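Local coordinates for protein alcohol dehydrogenase (Thermus sp., PDB 4CPD) that probably catalyses the NAD-dependent, reversible oxidation of alcohols to aldehydes or ketones, and binds two zinc ions per chain, at residues A[87-90]-A[91-94]; A[128-131]-A[132-136]; A[148-152]-A[153-157]. All blocks are in the same frame, centred on the assembly; numbering follows the deposited sequence.

Interaction 1 (A[87-90]-A[91-94]); sequences IACG and TCPY. With ZN (zinc ion), chain F.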
loop_
_atom_site.group_PDB
_atom_site.type_symbol
_atom_site.label_atom_id
_atom_site.label_comp_id
_atom_site.label_asym_id
_atom_site.label_seq_id
_atom_site.Cartn_x
_atom_site.Cartn_y
_atom_site.Cartn_z
ATOM N N ILE A 87 -15.832 -16.818 -5.605
ATOM C CA ILE A 87 -17.021 -16.932 -4.788
ATOM C C ILE A 87 -16.717 -16.570 -3.367
ATOM O O ILE A 87 -15.573 -16.609 -2.949
ATOM C CB ILE A 87 -17.635 -18.352 -4.837
ATOM C CG1 ILE A 87 -16.696 -19.395 -4.220
ATOM C CG2 ILE A 87 -17.899 -18.765 -6.271
ATOM C CD1 ILE A 87 -17.425 -20.633 -3.711
ATOM N N ALA A 88 -17.773 -16.247 -2.636
ATOM C CA ALA A 88 -17.678 -15.702 -1.312
ATOM C C ALA A 88 -18.932 -16.053 -0.559
ATOM O O ALA A 88 -19.985 -16.184 -1.156
ATOM C CB ALA A 88 -17.495 -14.200 -1.354
ATOM N N CYS A 89 -18.808 -16.193 0.752
ATOM C CA CYS A 89 -19.838 -16.787 1.560
ATOM C C CYS A 89 -20.723 -15.730 2.184
ATOM O O CYS A 89 -21.876 -15.999 2.493
ATOM C CB CYS A 89 -19.189 -17.658 2.663
ATOM S SG CYS A 89 -18.533 -16.748 4.103
ATOM N N GLY A 90 -20.145 -14.570 2.474
ATOM C CA GLY A 90 -20.892 -13.459 3.015
ATOM C C GLY A 90 -20.991 -13.394 4.535
ATOM O O GLY A 90 -21.556 -12.425 5.092
ATOM N N THR A 91 -20.480 -14.411 5.227
ATOM C CA THR A 91 -20.609 -14.443 6.701
ATOM C C THR A 91 -19.296 -14.661 7.458
ATOM O O THR A 91 -19.226 -14.363 8.641
ATOM C CB THR A 91 -21.696 -15.464 7.188
ATOM O OG1 THR A 91 -21.415 -16.781 6.670
ATOM C CG2 THR A 91 -23.105 -15.017 6.753
ATOM N N CYS A 92 -18.247 -15.147 6.804
ATOM C CA CYS A 92 -16.964 -15.257 7.488
ATOM C C CYS A 92 -16.381 -13.881 7.828
ATOM O O CYS A 92 -16.798 -12.850 7.275
ATOM C CB CYS A 92 -15.989 -16.044 6.652
ATOM S SG CYS A 92 -15.291 -15.183 5.265
ATOM N N PRO A 93 -15.398 -13.843 8.743
ATOM C CA PRO A 93 -14.841 -12.548 9.149
ATOM C C PRO A 93 -14.303 -11.681 8.003
ATOM O O PRO A 93 -14.487 -10.450 8.037
ATOM C CB PRO A 93 -13.707 -12.942 10.096
ATOM C CG PRO A 93 -14.046 -14.317 10.563
ATOM C CD PRO A 93 -14.697 -14.962 9.399
ATOM N N TYR A 94 -13.668 -12.314 7.018
ATOM C CA TYR A 94 -13.227 -11.575 5.821
ATOM C C TYR A 94 -14.390 -10.978 4.981
ATOM O O TYR A 94 -14.306 -9.842 4.538
ATOM C CB TYR A 94 -12.264 -12.426 4.967
ATOM C CG TYR A 94 -10.961 -12.610 5.697
ATOM C CD1 TYR A 94 -10.031 -11.576 5.761
ATOM C CD2 TYR A 94 -10.692 -13.788 6.424
ATOM C CE1 TYR A 94 -8.849 -11.725 6.476
ATOM C CE2 TYR A 94 -9.511 -13.944 7.139
ATOM C CZ TYR A 94 -8.589 -12.917 7.165
ATOM O OH TYR A 94 -7.405 -13.071 7.876
HETATM ZN ZN ZN F . -16.688 -15.583 3.354
HETATM O O HOH W 1 -22.041 -18.295 4.504
#
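The backbone doubles back from C89 through G90 and T91 to C92, forming a Cys-x-x-Cys knuckle of the rubredoxin type. G90 makes the turn possible: its phi of 90° would jam a CB against the carbonyl O of C89, so glycine suits the place. The fold aims two amides at one sulfur. T91 N donates to C89 SG over 3.2 Å, and C92 N reaches the same C89 SG, also at 3.2 Å. Both bonds are nearly straight, and they probably ease the negative charge of the thiolate. C89 SG, set between its backbone N and carbonyl carbon (chi1 79°), binds zinc at 2.3 Å; C92 SG takes the same torsional position and binds that zinc at 2.4 Å. C95 and C103 complete the tetrathiolate site, the structural zinc of this family. C92 is also the N-cap of the helix, its side chain capping a backbone N just beyond Y94. A water joins C89 O (3.1 Å) to T91 OG1 (2.7 Å) on the outer side of the loop. The knuckle links strand 86-87 to helix 93-96; A88 lies against V133 and N134 of helix 131-134, while P93 and Y94 pack on E235 and P259 of the second subunit.

Interaction 2 (A[128-131]-A[132-136]); sequences VPFS and NVNLR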
loop_
_atom_site.group_PDB
_atom_site.type_symbol
_atom_site.label_atom_id
_atom_site.label_comp_id
_atom_site.label_asym_id
_atom_site.label_seq_id
_atom_site.Cartn_x
_atom_site.Cartn_y
_atom_site.Cartn_z
ATOM N N VAL A 128 -23.850 -21.836 -9.089
ATOM C CA VAL A 128 -23.308 -20.715 -8.363
ATOM C C VAL A 128 -23.773 -20.798 -6.900
ATOM O O VAL A 128 -24.956 -20.529 -6.587
ATOM C CB VAL A 128 -23.783 -19.390 -8.985
ATOM C CG1 VAL A 128 -23.295 -18.189 -8.169
ATOM C CG2 VAL A 128 -23.309 -19.276 -10.424
ATOM N N PRO A 129 -22.855 -21.152 -5.982
ATOM C CA PRO A 129 -23.190 -21.125 -4.550
ATOM C C PRO A 129 -23.361 -19.748 -3.968
ATOM O O PRO A 129 -22.771 -18.819 -4.454
ATOM C CB PRO A 129 -21.968 -21.755 -3.891
ATOM C CG PRO A 129 -20.866 -21.548 -4.862
ATOM C CD PRO A 129 -21.477 -21.603 -6.218
ATOM N N PHE A 130 -24.155 -19.634 -2.912
ATOM C CA PHE A 130 -24.375 -18.348 -2.262
ATOM C C PHE A 130 -24.724 -17.263 -3.318
ATOM O O PHE A 130 -24.158 -16.162 -3.335
ATOM C CB PHE A 130 -23.119 -17.934 -1.458
ATOM C CG PHE A 130 -22.662 -18.936 -0.422
ATOM C CD1 PHE A 130 -23.443 -19.223 0.700
ATOM C CD2 PHE A 130 -21.413 -19.555 -0.544
ATOM C CE1 PHE A 130 -23.001 -20.132 1.655
ATOM C CE2 PHE A 130 -20.957 -20.454 0.412
ATOM C CZ PHE A 130 -21.752 -20.743 1.510
ATOM N N SER A 131 -25.658 -17.572 -4.207
ATOM C CA SER A 131 -25.960 -16.676 -5.325
ATOM C C SER A 131 -26.474 -15.311 -4.855
ATOM O O SER A 131 -26.390 -14.314 -5.589
ATOM C CB SER A 131 -26.964 -17.324 -6.287
ATOM O OG SER A 131 -28.194 -17.617 -5.630
ATOM N N ASN A 132 -27.001 -15.288 -3.633
ATOM C CA ASN A 132 -27.308 -14.051 -2.932
ATOM C C ASN A 132 -26.116 -13.123 -2.839
ATOM O O ASN A 132 -26.286 -11.910 -2.829
ATOM C CB ASN A 132 -27.834 -14.314 -1.515
ATOM C CG ASN A 132 -26.880 -15.176 -0.656
ATOM O OD1 ASN A 132 -26.415 -16.250 -1.075
ATOM N ND2 ASN A 132 -26.613 -14.710 0.568
ATOM N N VAL A 133 -24.920 -13.685 -2.760
ATOM C CA VAL A 133 -23.694 -12.903 -2.712
ATOM C C VAL A 133 -23.017 -12.809 -4.082
ATOM O O VAL A 133 -22.468 -11.766 -4.446
ATOM C CB VAL A 133 -22.716 -13.582 -1.736
ATOM C CG1 VAL A 133 -21.346 -12.943 -1.774
ATOM C CG2 VAL A 133 -23.283 -13.564 -0.329
ATOM N N ASN A 134 -23.031 -13.912 -4.820
ATOM C CA ASN A 134 -22.178 -14.072 -5.989
ATOM C C ASN A 134 -22.786 -13.801 -7.359
ATOM O O ASN A 134 -22.139 -14.100 -8.366
ATOM C CB ASN A 134 -21.625 -15.484 -5.959
ATOM C CG ASN A 134 -20.831 -15.752 -4.703
ATOM O OD1 ASN A 134 -21.159 -16.613 -3.885
ATOM N ND2 ASN A 134 -19.774 -15.008 -4.550
ATOM N N LEU A 135 -24.003 -13.239 -7.412
ATOM C CA LEU A 135 -24.618 -12.879 -8.707
ATOM C C LEU A 135 -25.198 -11.475 -8.707
ATOM O O LEU A 135 -25.551 -10.925 -7.648
ATOM C CB LEU A 135 -25.740 -13.842 -9.074
ATOM C CG LEU A 135 -25.415 -15.256 -9.550
ATOM C CD1 LEU A 135 -26.670 -16.011 -9.981
ATOM C CD2 LEU A 135 -24.398 -15.240 -10.681
ATOM N N ARG A 136 -25.290 -10.895 -9.911
ATOM C CA ARG A 136 -26.046 -9.653 -10.115
ATOM C C ARG A 136 -26.947 -9.750 -11.334
ATOM O O ARG A 136 -26.502 -10.209 -12.401
ATOM C CB ARG A 136 -25.114 -8.457 -10.284
ATOM C CG ARG A 136 -24.286 -8.126 -9.067
ATOM C CD ARG A 136 -25.159 -7.698 -7.912
ATOM N NE ARG A 136 -24.371 -7.183 -6.805
ATOM C CZ ARG A 136 -23.640 -7.928 -5.970
ATOM N NH1 ARG A 136 -23.554 -9.239 -6.085
ATOM N NH2 ARG A 136 -22.980 -7.338 -5.000
#
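V128 and L135 meet because CG1 of V128 stands anti to its backbone N (chi1 176°) and CG of L135 lies beside its own (chi1 -74°), which makes the two side chains reach toward each other tip to tip across the turn. V128 CG1 comes to 3.9 Å from L135 CG, the branch point of the leucine, and L135 CD1 spreads to within 3.9 Å of S131 CB. The short helix 131-134 between them starts at F130, its N-cap, whose left-handed backbone angles break the extended path of strand 125-128. F130 O then takes two amides. N134 N donates over 2.9 Å, tilted from the carbonyl plane; V133 N, at 2.7 Å from F130 O, approaches well above that plane. A weak bond joins L135 N to S131 O at 3.2 Å. Small S131 fits the first turn, where its OG is held by L26 O. At the far end, R136 turns its guanidinium back over the helix, and NH1 bonds both V133 O (3.2 Å, in the guanidinium plane) and L135 O (3.0 Å). If an alanine replaced L135, V128 CG1 and S131 CB would probably face a gap where the branched end had packed, leaving the valine looser against the turn. NE of R136 pairs with D300, so the arginine, just past the helix, ties its end to helix 295-307. Chemically, the turn is held first by the two amides on F130 O, then by the aliphatic packing of V128 and L135 on its buried side, where V128 also touches V30 and L135 also touches L75; R136 NH1 satisfies the C-terminal carbonyls V133 O and L135 O, while D300 probably balances its charge.

Interaction 3 (A[148-152]-A[153-157]); sequences IFAGD and ILSTA. With ZN (zinc ion), chain E; NAD (nicotinamide-adenine-dinucleotide), chain G.
D152 and T156 form the first turn of helix 153-163, at the point where the zinc site of C38, H59 and D152 borders the NAD pocket; in zinc alcohol dehydrogenases this is the catalytic metal. D152 is the N-cap residue, but its side chain is spent on the metal: with CG anti to the backbone N (chi1 179°), OD2 binds zinc at 1.9 Å, and a water is a further ligand at 2.5 Å. The other oxygen, D152 OD1, lies 3.4 Å from C5N of the nicotinamide. The carbonyl of the same residue takes two donors from T156. The amide T156 N comes nearly along the C=O axis, the regular helical bond, and T156 OG1 reaches D152 O at 2.9 Å from above the carbonyl plane. Threonine suits this place because both its branches meet the nicotinamide while OG1 also bonds D152 O: OG1 lies 3.4 Å and the methyl CG2, anti to the backbone N, 3.7 Å from NAD C4N, the ring carbon that takes up or gives the hydride in this family. Before the helix, F149 O is gripped from opposite faces of its plane by L154 N, 3.1 Å away, and by D152 N. S155 OG donates to A150 O, though the short length modelled there is doubtful. F149 and I153 run side by side, with I153 CD1 at the edge of the aromatic ring, 3.6 Å from F149 CD2. I153 also packs on P179 and V180 of helix 179-190, and L154 on V302 and L306. D152 thus bonds zinc through OD2, and T156 holds D152 O while touching C4N, so the first helical turn probably keeps metal and nicotinamide at a fixed spacing.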
loop_
_atom_site.group_PDB
_atom_site.type_symbol
_atom_site.label_atom_id
_atom_site.label_comp_id
_atom_site.label_asym_id
_atom_site.label_seq_id
_atom_site.Cartn_x
_atom_site.Cartn_y
_atom_site.Cartn_z
ATOM N N ILE A 148 -20.431 -9.173 -19.427
ATOM C CA ILE A 148 -19.585 -10.271 -18.954
ATOM C C ILE A 148 -18.287 -9.783 -18.295
ATOM O O ILE A 148 -17.826 -10.361 -17.327
ATOM C CB ILE A 148 -19.307 -11.313 -20.048
ATOM C CG1 ILE A 148 -18.473 -12.463 -19.489
ATOM C CG2 ILE A 148 -18.594 -10.695 -21.240
ATOM C CD1 ILE A 148 -18.465 -13.675 -20.385
ATOM N N PHE A 149 -17.764 -8.675 -18.767
ATOM C CA PHE A 149 -16.498 -8.130 -18.269
ATOM C C PHE A 149 -16.529 -7.661 -16.817
ATOM O O PHE A 149 -15.515 -7.704 -16.105
ATOM C CB PHE A 149 -16.053 -7.021 -19.177
ATOM C CG PHE A 149 -15.735 -7.500 -20.552
ATOM C CD1 PHE A 149 -16.710 -7.640 -21.508
ATOM C CD2 PHE A 149 -14.467 -7.902 -20.855
ATOM C CE1 PHE A 149 -16.404 -8.121 -22.773
ATOM C CE2 PHE A 149 -14.147 -8.372 -22.122
ATOM C CZ PHE A 149 -15.122 -8.478 -23.087
ATOM N N ALA A 150 -17.715 -7.290 -16.352
ATOM C CA ALA A 150 -17.902 -6.889 -14.967
ATOM C C ALA A 150 -17.519 -7.981 -13.970
ATOM O O ALA A 150 -17.126 -7.678 -12.829
ATOM C CB ALA A 150 -19.339 -6.469 -14.742
ATOM N N GLY A 151 -17.655 -9.236 -14.393
ATOM C CA GLY A 151 -17.400 -10.349 -13.508
ATOM C C GLY A 151 -15.936 -10.635 -13.252
ATOM O O GLY A 151 -15.615 -11.306 -12.234
ATOM N N ASP A 152 -15.051 -10.134 -14.133
ATOM C CA ASP A 152 -13.619 -10.462 -13.991
ATOM C C ASP A 152 -12.713 -9.327 -14.419
ATOM O O ASP A 152 -12.375 -8.494 -13.594
ATOM C CB ASP A 152 -13.322 -11.799 -14.693
ATOM C CG ASP A 152 -11.906 -12.208 -14.618
ATOM O OD1 ASP A 152 -11.062 -11.454 -14.095
ATOM O OD2 ASP A 152 -11.620 -13.301 -15.137
ATOM N N ILE A 153 -12.322 -9.268 -15.680
ATOM C CA ILE A 153 -11.192 -8.396 -16.039
ATOM C C ILE A 153 -11.417 -6.858 -15.917
ATOM O O ILE A 153 -10.478 -6.116 -15.641
ATOM C CB ILE A 153 -10.630 -8.725 -17.416
ATOM C CG1 ILE A 153 -11.697 -8.564 -18.489
ATOM C CG2 ILE A 153 -10.081 -10.145 -17.456
ATOM C CD1 ILE A 153 -11.063 -8.433 -19.859
ATOM N N LEU A 154 -12.653 -6.391 -16.097
ATOM C CA LEU A 154 -12.948 -4.976 -15.933
ATOM C C LEU A 154 -12.942 -4.589 -14.455
ATOM O O LEU A 154 -12.359 -3.593 -14.060
ATOM C CB LEU A 154 -14.288 -4.606 -16.583
ATOM C CG LEU A 154 -14.709 -3.145 -16.459
ATOM C CD1 LEU A 154 -13.590 -2.212 -16.917
ATOM C CD2 LEU A 154 -15.957 -2.881 -17.256
ATOM N N SER A 155 -13.598 -5.379 -13.626
ATOM C CA SER A 155 -13.630 -5.082 -12.191
ATOM C C SER A 155 -12.239 -5.231 -11.556
ATOM O O SER A 155 -11.939 -4.590 -10.568
ATOM C CB SER A 155 -14.643 -5.989 -11.502
ATOM O OG SER A 155 -15.953 -5.693 -11.944
ATOM N N THR A 156 -11.406 -6.074 -12.148
ATOM C CA THR A 156 -10.039 -6.239 -11.709
ATOM C C THR A 156 -9.251 -4.949 -11.930
ATOM O O THR A 156 -8.601 -4.434 -11.021
ATOM C CB THR A 156 -9.373 -7.441 -12.436
ATOM O OG1 THR A 156 -9.986 -8.647 -11.986
ATOM C CG2 THR A 156 -7.936 -7.545 -12.131
ATOM N N ALA A 157 -9.291 -4.454 -13.154
ATOM C CA ALA A 157 -8.601 -3.212 -13.504
ATOM C C ALA A 157 -9.194 -2.000 -12.736
ATOM O O ALA A 157 -8.488 -1.176 -12.193
ATOM C CB ALA A 157 -8.713 -2.991 -14.991
HETATM ZN ZN ZN E . -9.980 -14.294 -15.156
HETATM P PA NAD G . -2.439 -11.712 -21.198
HETATM O O1A NAD G . -3.436 -11.962 -22.331
HETATM O O2A NAD G . -1.299 -12.701 -20.976
HETATM O O5B NAD G . -1.792 -10.229 -21.242
HETATM C C5B NAD G . -0.446 -10.002 -20.826
HETATM C C4B NAD G . 0.153 -8.841 -21.614
HETATM O O4B NAD G . 1.371 -8.408 -20.995
HETATM C C3B NAD G . 0.483 -9.257 -23.052
HETATM O O3B NAD G . 0.097 -8.273 -24.025
HETATM C C2B NAD G . 1.979 -9.382 -23.053
HETATM O O2B NAD G . 2.538 -9.111 -24.342
HETATM C C1B NAD G . 2.361 -8.342 -22.019
HETATM N N9A NAD G . 3.692 -8.630 -21.485
HETATM C C8A NAD G . 4.141 -9.853 -21.135
HETATM N N7A NAD G . 5.417 -9.745 -20.694
HETATM C C5A NAD G . 5.782 -8.443 -20.759
HETATM C C6A NAD G . 6.983 -7.649 -20.433
HETATM N N6A NAD G . 8.058 -8.282 -19.938
HETATM N N1A NAD G . 6.976 -6.306 -20.644
HETATM C C2A NAD G . 5.891 -5.680 -21.139
HETATM N N3A NAD G . 4.757 -6.349 -21.458
HETATM C C4A NAD G . 4.641 -7.702 -21.291
HETATM O O3 NAD G . -3.232 -11.649 -19.785
HETATM P PN NAD G . -4.514 -10.747 -19.370
HETATM O O1N NAD G . -5.716 -11.577 -19.779
HETATM O O2N NAD G . -4.323 -9.278 -19.761
HETATM O O5D NAD G . -4.359 -10.755 -17.761
HETATM C C5D NAD G . -3.410 -9.833 -17.190
HETATM C C4D NAD G . -2.690 -10.325 -15.937
HETATM O O4D NAD G . -3.527 -10.055 -14.805
HETATM C C3D NAD G . -2.397 -11.827 -15.921
HETATM O O3D NAD G . -1.172 -12.042 -15.200
HETATM C C2D NAD G . -3.617 -12.419 -15.210
HETATM O O2D NAD G . -3.431 -13.730 -14.618
HETATM C C1D NAD G . -3.881 -11.312 -14.187
HETATM N N1N NAD G . -5.253 -11.292 -13.654
HETATM C C2N NAD G . -5.329 -11.053 -12.342
HETATM C C3N NAD G . -6.544 -10.998 -11.674
HETATM C C7N NAD G . -6.478 -10.703 -10.203
HETATM O O7N NAD G . -7.345 -11.091 -9.437
HETATM N N7N NAD G . -5.434 -9.970 -9.768
HETATM C C4N NAD G . -7.731 -11.194 -12.400
HETATM C C5N NAD G . -7.642 -11.445 -13.775
HETATM C C6N NAD G . -6.379 -11.491 -14.389
HETATM O O HOH W 2 -8.775 -14.029 -13.008
#

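How the interactions relate
From the N terminus the three contacts follow in series, none nested in or crossing another, and each closes a short turn into a helix. Interaction 1 turns strand 86-87 into helix 93-96 round one zinc; interaction 2 turns strand 125-128 into helix 131-134. Their centres are 11 Å apart and they touch: A88 O lies against F130 CB and V133 CG1, so the zinc loop and this helix pack together within the GroES-like region. Interaction 3, starting helix 153-163 at the other zinc, touches neither, its nearest atoms being about 8 Å from interaction 2. Interactions 2 and 3 nevertheless both reach helix 295-307, where R136 and A150 each contact L303, linking this region to the nucleotide-binding part.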